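PDB 2X7Q: possible thiamine biosynthesis enzyme from Candida albicans, which is of unknown function but has the periplasmic binding protein fold and probably binds a small solute, perhaps one linked to thiamine biosynthesis. Local coordinates for residues L14-K18 against H42-I46; L99-T105 against D172-Y178; R159-N163 against Y184-I190. The protein carries 1 engineered substitution. All coordinates share one frame. Numbering follows the deposited sequence.

Contact 1: L14-K18 against H42-I46. Engineered in segment 14-18: L14 (natural residue Met).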
loop_
_atom_site.group_PDB
_atom_site.type_symbol
_atom_site.label_atom_id
_atom_site.label_comp_id
_atom_site.label_asym_id
_atom_site.label_seq_id
_atom_site.Cartn_x
_atom_site.Cartn_y
_atom_site.Cartn_z
ATOM N N LEU A 14 10.555 -25.416 8.641
ATOM C CA LEU A 14 9.582 -24.377 8.322
ATOM C C LEU A 14 9.095 -24.498 6.882
ATOM O O LEU A 14 9.897 -24.539 5.952
ATOM C CB LEU A 14 10.180 -22.988 8.560
ATOM C CG LEU A 14 10.563 -22.655 10.003
ATOM C CD1 LEU A 14 11.224 -21.287 10.091
ATOM C CD2 LEU A 14 9.346 -22.724 10.908
ATOM N N PRO A 15 7.770 -24.555 6.694
ATOM C CA PRO A 15 7.172 -24.687 5.362
ATOM C C PRO A 15 7.500 -23.493 4.468
ATOM O O PRO A 15 7.702 -22.385 4.966
ATOM C CB PRO A 15 5.667 -24.729 5.654
ATOM C CG PRO A 15 5.513 -24.066 6.983
ATOM C CD PRO A 15 6.749 -24.446 7.749
ATOM N N THR A 16 7.544 -23.727 3.161
ATOM C CA THR A 16 7.821 -22.667 2.197
ATOM C C THR A 16 6.786 -21.555 2.305
ATOM O O THR A 16 5.639 -21.795 2.684
ATOM C CB THR A 16 7.835 -23.206 0.755
ATOM O OG1 THR A 16 8.772 -24.287 0.659
ATOM C CG2 THR A 16 8.231 -22.109 -0.222
ATOM N N LEU A 17 7.195 -20.337 1.969
ATOM C CA LEU A 17 6.331 -19.179 2.126
ATOM C C LEU A 17 6.312 -18.325 0.861
ATOM O O LEU A 17 7.335 -17.765 0.465
ATOM C CB LEU A 17 6.802 -18.340 3.314
ATOM C CG LEU A 17 5.747 -17.536 4.067
ATOM C CD1 LEU A 17 4.723 -18.468 4.688
ATOM C CD2 LEU A 17 6.410 -16.682 5.132
ATOM N N LYS A 18 5.146 -18.234 0.229
ATOM C CA LYS A 18 4.984 -17.407 -0.961
ATOM C C LYS A 18 4.539 -16.001 -0.568
ATOM O O LYS A 18 3.424 -15.806 -0.081
ATOM C CB LYS A 18 3.972 -18.035 -1.921
ATOM C CG LYS A 18 4.349 -19.427 -2.396
ATOM C CD LYS A 18 3.390 -19.938 -3.460
ATOM C CE LYS A 18 3.469 -19.106 -4.726
ATOM N NZ LYS A 18 2.523 -19.585 -5.773
ATOM N N HIS A 42 17.079 -17.440 8.987
ATOM C CA HIS A 42 15.951 -17.787 9.843
ATOM C C HIS A 42 15.330 -19.117 9.429
ATOM O O HIS A 42 14.193 -19.419 9.787
ATOM C CB HIS A 42 14.895 -16.680 9.815
ATOM C CG HIS A 42 15.233 -15.497 10.669
ATOM N ND1 HIS A 42 16.043 -14.471 10.234
ATOM C CD2 HIS A 42 14.864 -15.177 11.932
ATOM C CE1 HIS A 42 16.161 -13.570 11.195
ATOM N NE2 HIS A 42 15.456 -13.975 12.234
ATOM N N ASP A 43 16.088 -19.911 8.678
ATOM C CA ASP A 43 15.631 -21.223 8.227
ATOM C C ASP A 43 14.369 -21.108 7.376
ATOM O O ASP A 43 13.465 -21.937 7.472
ATOM C CB ASP A 43 15.376 -22.145 9.423
ATOM C CG ASP A 43 16.593 -22.299 10.309
ATOM O OD1 ASP A 43 17.642 -22.745 9.807
ATOM O OD2 ASP A 43 16.503 -21.970 11.508
ATOM N N LEU A 44 14.318 -20.076 6.541
ATOM C CA LEU A 44 13.146 -19.813 5.715
ATOM C C LEU A 44 13.435 -20.040 4.235
ATOM O O LEU A 44 14.568 -19.876 3.781
ATOM C CB LEU A 44 12.656 -18.379 5.926
ATOM C CG LEU A 44 12.168 -17.978 7.319
ATOM C CD1 LEU A 44 11.966 -16.471 7.396
ATOM C CD2 LEU A 44 10.885 -18.711 7.679
ATOM N N SER A 45 12.403 -20.424 3.490
ATOM C CA SER A 45 12.487 -20.520 2.037
ATOM C C SER A 45 11.379 -19.675 1.425
ATOM O O SER A 45 10.233 -20.115 1.320
ATOM C CB SER A 45 12.365 -21.978 1.589
ATOM O OG SER A 45 11.126 -22.545 1.995
ATOM N N ILE A 46 11.726 -18.457 1.028
ATOM C CA ILE A 46 10.733 -17.499 0.568
ATOM C C ILE A 46 10.672 -17.397 -0.952
ATOM O O ILE A 46 11.681 -17.137 -1.605
ATOM C CB ILE A 46 10.994 -16.093 1.149
ATOM C CG1 ILE A 46 11.163 -16.164 2.665
ATOM C CG2 ILE A 46 9.867 -15.143 0.773
ATOM C CD1 ILE A 46 9.946 -16.679 3.399
HETATM O O HOH W 1 10.410 -21.634 5.132
#

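Contact 2: L99-T105 against D172-Y178. With GOL (glycerol), chain B.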
loop_
_atom_site.group_PDB
_atom_site.type_symbol
_atom_site.label_atom_id
_atom_site.label_comp_id
_atom_site.label_asym_id
_atom_site.label_seq_id
_atom_site.Cartn_x
_atom_site.Cartn_y
_atom_site.Cartn_z
ATOM N N LEU A 99 1.297 7.714 3.428
ATOM C CA LEU A 99 1.534 7.742 1.988
ATOM C C LEU A 99 1.142 9.096 1.393
ATOM O O LEU A 99 0.082 9.635 1.710
ATOM C CB LEU A 99 0.752 6.623 1.294
ATOM C CG LEU A 99 1.216 6.226 -0.110
ATOM C CD1 LEU A 99 2.519 5.457 -0.029
ATOM C CD2 LEU A 99 0.155 5.402 -0.828
ATOM N N LEU A 100 1.997 9.640 0.531
ATOM C CA LEU A 100 1.722 10.923 -0.111
ATOM C C LEU A 100 1.128 10.738 -1.504
ATOM O O LEU A 100 1.831 10.365 -2.446
ATOM C CB LEU A 100 2.991 11.774 -0.187
ATOM C CG LEU A 100 2.854 13.146 -0.851
ATOM C CD1 LEU A 100 1.778 13.973 -0.163
ATOM C CD2 LEU A 100 4.184 13.885 -0.847
ATOM N N TRP A 101 -0.170 11.003 -1.625
ATOM C CA TRP A 101 -0.866 10.881 -2.901
ATOM C C TRP A 101 -0.828 12.189 -3.683
ATOM O O TRP A 101 -1.063 13.260 -3.130
ATOM C CB TRP A 101 -2.316 10.446 -2.683
ATOM C CG TRP A 101 -2.455 9.004 -2.300
ATOM C CD1 TRP A 101 -2.438 8.483 -1.039
ATOM C CD2 TRP A 101 -2.636 7.895 -3.187
ATOM N NE1 TRP A 101 -2.597 7.119 -1.087
ATOM C CE2 TRP A 101 -2.720 6.732 -2.400
ATOM C CE3 TRP A 101 -2.735 7.771 -4.578
ATOM C CZ2 TRP A 101 -2.899 5.465 -2.947
ATOM C CZ3 TRP A 101 -2.912 6.512 -5.123
ATOM C CH2 TRP A 101 -2.993 5.378 -4.311
ATOM N N ALA A 102 -0.530 12.094 -4.975
ATOM C CA ALA A 102 -0.469 13.268 -5.834
ATOM C C ALA A 102 -1.602 13.248 -6.859
ATOM O O ALA A 102 -1.834 12.236 -7.529
ATOM C CB ALA A 102 0.881 13.343 -6.532
ATOM N N VAL A 103 -2.300 14.373 -6.982
ATOM C CA VAL A 103 -3.391 14.498 -7.938
ATOM C C VAL A 103 -2.868 15.081 -9.245
ATOM O O VAL A 103 -2.307 16.178 -9.264
ATOM C CB VAL A 103 -4.513 15.393 -7.389
ATOM C CG1 VAL A 103 -5.681 15.437 -8.360
ATOM C CG2 VAL A 103 -4.971 14.888 -6.026
ATOM N N SER A 104 -3.051 14.348 -10.339
ATOM C CA SER A 104 -2.497 14.758 -11.624
ATOM C C SER A 104 -3.573 14.994 -12.679
ATOM O O SER A 104 -4.677 14.457 -12.587
ATOM C CB SER A 104 -1.505 13.711 -12.135
ATOM O OG SER A 104 -0.485 13.461 -11.185
ATOM N N THR A 105 -3.234 15.803 -13.678
ATOM C CA THR A 105 -4.104 16.028 -14.824
ATOM C C THR A 105 -3.254 16.173 -16.079
ATOM O O THR A 105 -2.026 16.115 -16.014
ATOM C CB THR A 105 -4.982 17.281 -14.639
ATOM O OG1 THR A 105 -5.935 17.367 -15.707
ATOM C CG2 THR A 105 -4.128 18.539 -14.623
ATOM N N ASP A 172 -10.581 13.787 -15.882
ATOM C CA ASP A 172 -10.161 15.106 -15.431
ATOM C C ASP A 172 -8.899 15.017 -14.581
ATOM O O ASP A 172 -8.041 15.900 -14.630
ATOM C CB ASP A 172 -11.282 15.795 -14.648
ATOM C CG ASP A 172 -12.441 16.213 -15.530
ATOM O OD1 ASP A 172 -12.251 16.305 -16.759
ATOM O OD2 ASP A 172 -13.542 16.453 -14.992
ATOM N N ALA A 173 -8.789 13.941 -13.808
ATOM C CA ALA A 173 -7.635 13.744 -12.938
ATOM C C ALA A 173 -7.583 12.332 -12.361
ATOM O O ALA A 173 -8.582 11.613 -12.356
ATOM C CB ALA A 173 -7.636 14.768 -11.815
ATOM N N PHE A 174 -6.404 11.947 -11.883
ATOM C CA PHE A 174 -6.215 10.668 -11.210
ATOM C C PHE A 174 -5.246 10.857 -10.048
ATOM O O PHE A 174 -4.543 11.864 -9.979
ATOM C CB PHE A 174 -5.686 9.614 -12.187
ATOM C CG PHE A 174 -4.273 9.860 -12.642
ATOM C CD1 PHE A 174 -4.015 10.672 -13.735
ATOM C CD2 PHE A 174 -3.206 9.272 -11.984
ATOM C CE1 PHE A 174 -2.717 10.896 -14.160
ATOM C CE2 PHE A 174 -1.908 9.493 -12.402
ATOM C CZ PHE A 174 -1.663 10.306 -13.490
HETATM N N MSE A 175 -5.209 9.894 -9.136
HETATM C CA MSE A 175 -4.333 9.992 -7.976
HETATM C C MSE A 175 -3.320 8.849 -7.952
HETATM O O MSE A 175 -3.672 7.683 -8.151
HETATM C CB MSE A 175 -5.155 10.011 -6.685
HETATM C CG MSE A 175 -6.169 11.132 -6.621
HETATM SE SE MSE A 175 -7.215 11.126 -4.986
HETATM C CE MSE A 175 -5.765 11.240 -3.704
ATOM N N TRP A 176 -2.059 9.190 -7.708
ATOM C CA TRP A 176 -0.990 8.201 -7.705
ATOM C C TRP A 176 0.118 8.641 -6.756
ATOM O O TRP A 176 0.260 9.829 -6.467
ATOM C CB TRP A 176 -0.440 8.021 -9.121
ATOM C CG TRP A 176 0.047 6.636 -9.412
ATOM C CD1 TRP A 176 1.343 6.224 -9.509
ATOM C CD2 TRP A 176 -0.763 5.473 -9.645
ATOM N NE1 TRP A 176 1.392 4.879 -9.791
ATOM C CE2 TRP A 176 0.117 4.398 -9.877
ATOM C CE3 TRP A 176 -2.141 5.245 -9.679
ATOM C CZ2 TRP A 176 -0.345 3.107 -10.141
ATOM C CZ3 TRP A 176 -2.593 3.963 -9.941
ATOM C CH2 TRP A 176 -1.698 2.911 -10.169
ATOM N N GLU A 177 0.897 7.682 -6.266
ATOM C CA GLU A 177 1.982 7.988 -5.342
ATOM C C GLU A 177 2.879 9.079 -5.923
ATOM O O GLU A 177 3.251 9.029 -7.095
ATOM C CB GLU A 177 2.788 6.727 -5.020
ATOM C CG GLU A 177 3.739 6.877 -3.843
ATOM C CD GLU A 177 5.010 7.617 -4.213
ATOM O OE1 GLU A 177 5.687 7.194 -5.174
ATOM O OE2 GLU A 177 5.330 8.622 -3.543
ATOM N N TYR A 178 3.213 10.066 -5.097
ATOM C CA TYR A 178 3.941 11.249 -5.555
ATOM C C TYR A 178 5.248 10.939 -6.278
ATOM O O TYR A 178 5.399 11.260 -7.456
ATOM C CB TYR A 178 4.211 12.206 -4.389
ATOM C CG TYR A 178 5.112 13.364 -4.756
ATOM C CD1 TYR A 178 4.656 14.393 -5.573
ATOM C CD2 TYR A 178 6.417 13.432 -4.284
ATOM C CE1 TYR A 178 5.475 15.450 -5.913
ATOM C CE2 TYR A 178 7.243 14.488 -4.620
ATOM C CZ TYR A 178 6.767 15.494 -5.436
ATOM O OH TYR A 178 7.585 16.550 -5.775
HETATM C C1 GOL B . 5.802 8.597 0.057
HETATM O O1 GOL B . 4.579 9.005 -0.553
HETATM C C2 GOL B . 5.752 8.969 1.538
HETATM O O2 GOL B . 6.973 8.560 2.152
HETATM C C3 GOL B . 5.583 10.489 1.677
HETATM O O3 GOL B . 5.523 10.825 3.062
#

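Contact 3: R159-N163 against Y184-I190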
loop_
_atom_site.group_PDB
_atom_site.type_symbol
_atom_site.label_atom_id
_atom_site.label_comp_id
_atom_site.label_asym_id
_atom_site.label_seq_id
_atom_site.Cartn_x
_atom_site.Cartn_y
_atom_site.Cartn_z
ATOM N N ARG A 159 -2.334 8.344 -17.364
ATOM C CA ARG A 159 -1.683 9.540 -17.888
ATOM C C ARG A 159 -2.245 9.912 -19.256
ATOM O O ARG A 159 -2.478 11.084 -19.538
ATOM C CB ARG A 159 -0.169 9.339 -17.976
ATOM C CG ARG A 159 0.502 9.034 -16.647
ATOM C CD ARG A 159 2.009 9.208 -16.740
ATOM N NE ARG A 159 2.587 8.433 -17.834
ATOM C CZ ARG A 159 3.040 7.189 -17.710
ATOM N NH1 ARG A 159 2.982 6.575 -16.538
ATOM N NH2 ARG A 159 3.552 6.558 -18.757
ATOM N N ASP A 160 -2.456 8.910 -20.102
ATOM C CA ASP A 160 -3.020 9.140 -21.429
ATOM C C ASP A 160 -4.456 9.649 -21.323
ATOM O O ASP A 160 -4.893 10.479 -22.119
ATOM C CB ASP A 160 -2.978 7.859 -22.264
ATOM C CG ASP A 160 -1.567 7.447 -22.627
ATOM O OD1 ASP A 160 -0.632 8.243 -22.397
ATOM O OD2 ASP A 160 -1.389 6.328 -23.152
ATOM N N SER A 161 -5.184 9.151 -20.330
ATOM C CA SER A 161 -6.577 9.537 -20.129
ATOM C C SER A 161 -6.726 11.021 -19.811
ATOM O O SER A 161 -7.515 11.720 -20.443
ATOM C CB SER A 161 -7.201 8.702 -19.016
ATOM O OG SER A 161 -8.531 9.105 -18.766
ATOM N N VAL A 162 -5.963 11.495 -18.831
ATOM C CA VAL A 162 -6.024 12.896 -18.431
ATOM C C VAL A 162 -5.489 13.808 -19.529
ATOM O O VAL A 162 -5.737 15.014 -19.524
ATOM C CB VAL A 162 -5.260 13.151 -17.119
ATOM C CG1 VAL A 162 -5.963 12.471 -15.954
ATOM C CG2 VAL A 162 -3.822 12.675 -17.237
ATOM N N ASN A 163 -4.750 13.225 -20.467
ATOM C CA ASN A 163 -4.266 13.961 -21.626
ATOM C C ASN A 163 -5.219 13.820 -22.808
ATOM O O ASN A 163 -4.937 14.295 -23.908
ATOM C CB ASN A 163 -2.859 13.499 -22.013
ATOM C CG ASN A 163 -1.786 14.118 -21.142
ATOM O OD1 ASN A 163 -1.738 15.334 -20.967
ATOM N ND2 ASN A 163 -0.916 13.282 -20.592
ATOM N N TYR A 184 7.046 12.174 -14.260
ATOM C CA TYR A 184 6.191 12.656 -15.339
ATOM C C TYR A 184 5.747 14.103 -15.141
ATOM O O TYR A 184 5.153 14.700 -16.035
ATOM C CB TYR A 184 4.991 11.723 -15.531
ATOM C CG TYR A 184 5.400 10.317 -15.904
ATOM C CD1 TYR A 184 5.666 9.977 -17.224
ATOM C CD2 TYR A 184 5.539 9.333 -14.933
ATOM C CE1 TYR A 184 6.048 8.692 -17.567
ATOM C CE2 TYR A 184 5.919 8.046 -15.265
ATOM C CZ TYR A 184 6.172 7.732 -16.583
ATOM O OH TYR A 184 6.551 6.454 -16.922
ATOM N N TYR A 185 6.038 14.663 -13.973
ATOM C CA TYR A 185 5.847 16.091 -13.757
ATOM C C TYR A 185 7.024 16.843 -14.365
ATOM O O TYR A 185 6.858 17.903 -14.968
ATOM C CB TYR A 185 5.759 16.419 -12.267
ATOM C CG TYR A 185 4.513 15.916 -11.573
ATOM C CD1 TYR A 185 3.269 15.992 -12.185
ATOM C CD2 TYR A 185 4.582 15.389 -10.290
ATOM C CE1 TYR A 185 2.129 15.541 -11.543
ATOM C CE2 TYR A 185 3.451 14.937 -9.642
ATOM C CZ TYR A 185 2.228 15.016 -10.271
ATOM O OH TYR A 185 1.099 14.567 -9.624
ATOM N N ASP A 186 8.217 16.277 -14.206
ATOM C CA ASP A 186 9.447 16.921 -14.656
ATOM C C ASP A 186 9.584 16.938 -16.177
ATOM O O ASP A 186 10.111 17.894 -16.745
ATOM C CB ASP A 186 10.666 16.253 -14.012
ATOM C CG ASP A 186 10.733 16.487 -12.516
ATOM O OD1 ASP A 186 10.059 17.417 -12.029
ATOM O OD2 ASP A 186 11.460 15.743 -11.826
ATOM N N ASN A 187 9.112 15.882 -16.836
ATOM C CA ASN A 187 9.115 15.847 -18.295
ATOM C C ASN A 187 7.838 16.462 -18.864
ATOM O O ASN A 187 7.600 16.425 -20.071
ATOM C CB ASN A 187 9.327 14.423 -18.824
ATOM C CG ASN A 187 8.194 13.485 -18.461
ATOM O OD1 ASN A 187 7.155 13.907 -17.955
ATOM N ND2 ASN A 187 8.390 12.202 -18.726
ATOM N N HIS A 188 7.017 17.011 -17.973
ATOM C CA HIS A 188 5.835 17.777 -18.353
ATOM C C HIS A 188 4.797 16.976 -19.135
ATOM O O HIS A 188 4.036 17.540 -19.919
ATOM C CB HIS A 188 6.243 19.029 -19.137
ATOM C CG HIS A 188 7.189 19.923 -18.397
ATOM N ND1 HIS A 188 6.768 20.837 -17.454
ATOM C CD2 HIS A 188 8.537 20.043 -18.461
ATOM C CE1 HIS A 188 7.814 21.482 -16.971
ATOM N NE2 HIS A 188 8.899 21.021 -17.565
ATOM N N GLU A 189 4.761 15.664 -18.916
ATOM C CA GLU A 189 3.732 14.829 -19.526
ATOM C C GLU A 189 2.407 15.029 -18.802
ATOM O O GLU A 189 1.348 15.114 -19.426
ATOM C CB GLU A 189 4.132 13.353 -19.502
ATOM C CG GLU A 189 3.067 12.419 -20.061
ATOM C CD GLU A 189 3.539 10.981 -20.164
ATOM O OE1 GLU A 189 4.766 10.761 -20.238
ATOM O OE2 GLU A 189 2.683 10.071 -20.190
ATOM N N ILE A 190 2.479 15.109 -17.477
ATOM C CA ILE A 190 1.308 15.398 -16.660
ATOM C C ILE A 190 1.546 16.639 -15.803
ATOM O O ILE A 190 2.606 17.264 -15.877
ATOM C CB ILE A 190 0.923 14.210 -15.762
ATOM C CG1 ILE A 190 2.113 13.778 -14.904
ATOM C CG2 ILE A 190 0.420 13.048 -16.602
ATOM C CD1 ILE A 190 1.825 12.584 -14.018
HETATM O O HOH W 2 0.198 10.667 -21.356
#

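Contact 1: L14-K18 against H42-I46
Three residues account for more than half of the surface buried here: L14, L17 and S45. L14, the first modelled residue and an engineered replacement of the natural Met, points its CA-to-CB bond toward 42-46. Its CD1 packs against two carbonyl oxygens, 3.5 Å from H42 O and 3.5 Å from D43 O, and meets the apolar tip of L44 (L14 CD1 to L44 CD2 3.5 Å). D43, with positive phi, is the C-prime residue of the Schellman motif that ends helix 38-41, so the leucine lies against the chain just where it leaves the helix. S45 forms the polar centre. Its carbonyl accepts the backbone hydrogen bond of L17 (L17 N to S45 O 3.1 Å), and its hydroxyl pairs with that of T16 (T16 OG1 to S45 OG 3.2 Å). Further toward the N-terminus a water fills the gap, donating to P15 O (2.8 Å) and accepting from S45 N (2.9 Å). L17 pairs with I46 as a parallel beta bridge, with I46 CA 3.4 Å from L17 O in a CA-H...O contact and L17 CB 3.6 Å from I46 CD1. Strands 17-21 and 46-50 thus lie side by side and parallel, joined through the intervening helices in a beta-alpha-beta crossover, while V218 of helix 216-235 lies against P15 and L44. The chemistry is mixed: apolar contacts of L14 with L44 and of L17 with I46 frame a polar middle of one backbone bond, one hydroxyl pair and a water bridge, consistent with pairing that becomes regular only at L17.

Contact 2: L99-T105 against D172-Y178
Strands 100-105 and 173-177 run antiparallel, their axes 4.5 Å apart at closest approach. The hydrogen-bonded pairs A102–W176 and S104–F174 each carry two backbone bonds; beyond this ladder T105 OG1 donates to D172 O (2.8 Å) at one end and Y178 N to L100 O (3.0 Å) at the other. On one face the selenomethionine M175 fills the space between V103 and W101: its CG lies 4.0 Å from V103 CG2 and its CE 3.7 Å from W101 CB. The W101 ring edge rests against backbone, W101 CZ3 being 3.3 Å from M175 O. M133 and L137 of helix 129-141 close over this ridge. On the other face small residues leave hollows for rings. S104 CB sits over the F174 ring, 4.0 Å from its centroid, and A102 CB meets the edge of Y178, 4.0 Å from CD1; helix 155-162 packs on F174. Where strand 173-177 ends, beside L100, E177 is the N-cap of the next helix, and a glycerol, probably from the crystallisation liquor, bridges L100 N and E177 OE2. Such a central antiparallel pair, with helices on both faces, belongs to the mixed five-stranded sheet of one lobe of a periplasmic binding protein fold.

Contact 3: R159-N163 against Y184-I190
Two helix ends of an alpha/beta lobe of the periplasmic binding protein fold meet here: the last turn of helix 155-162 leads to N163, and helix 178-186 closes in a Schellman motif with H188 at positive phi. An Asx turn overlaps it, N187 OD1 accepting from E189 N at 3.1 Å, before the chain continues as strand 190-197. The backbones stay apart, the nearest CA atoms being those of R159 and I190 at 6.7 Å, so side chains bridge the gap. R159 is the main one. Its guanidinium lies flat on the Y184 ring, planes at 9° and centres 3.6 Å apart, a cation-pi stack to which R159 CD adds a CH-pi contact 3.8 Å from the ring centroid. At the guanidinium edge, R159 NE forms a salt bridge to E189 OE2 (2.9 Å). F155, one turn earlier, also contacts both R159, by cation-pi, and Y184, with steeply inclined rings. I190 CG2 packs against R159 CB (4.0 Å) and V162 CG2 (4.3 Å). N163 ND2 donates to E189 O (3.1 Å), while N163 OD1 accepts from S107 N. One water ties the acids together, donating to both D160 OD1 and E189 OE2 at 2.8 Å and accepting from N163 ND2 at 2.9 Å.

Overall arrangement
The contacts divide between the two five-stranded mixed sheets expected of a two-lobed periplasmic binding protein fold. Contact 1 comes first in the chain and joins strands 17-21 and 46-50 at the edge of one sheet. Contacts 2 and 3 belong to the other, on the opposite side of the chain's centre; their centres lie about 37 and 42 Å from that of contact 1. Centred only 11 Å apart, contacts 2 and 3 alternate along the chain and touch through S104 and Y185, probably hydrogen-bonded, and through F174 packing on V162. They thus share one lobe. In this fold a ligand is typically held in the cleft between lobes, but no natural ligand is seen at these contacts.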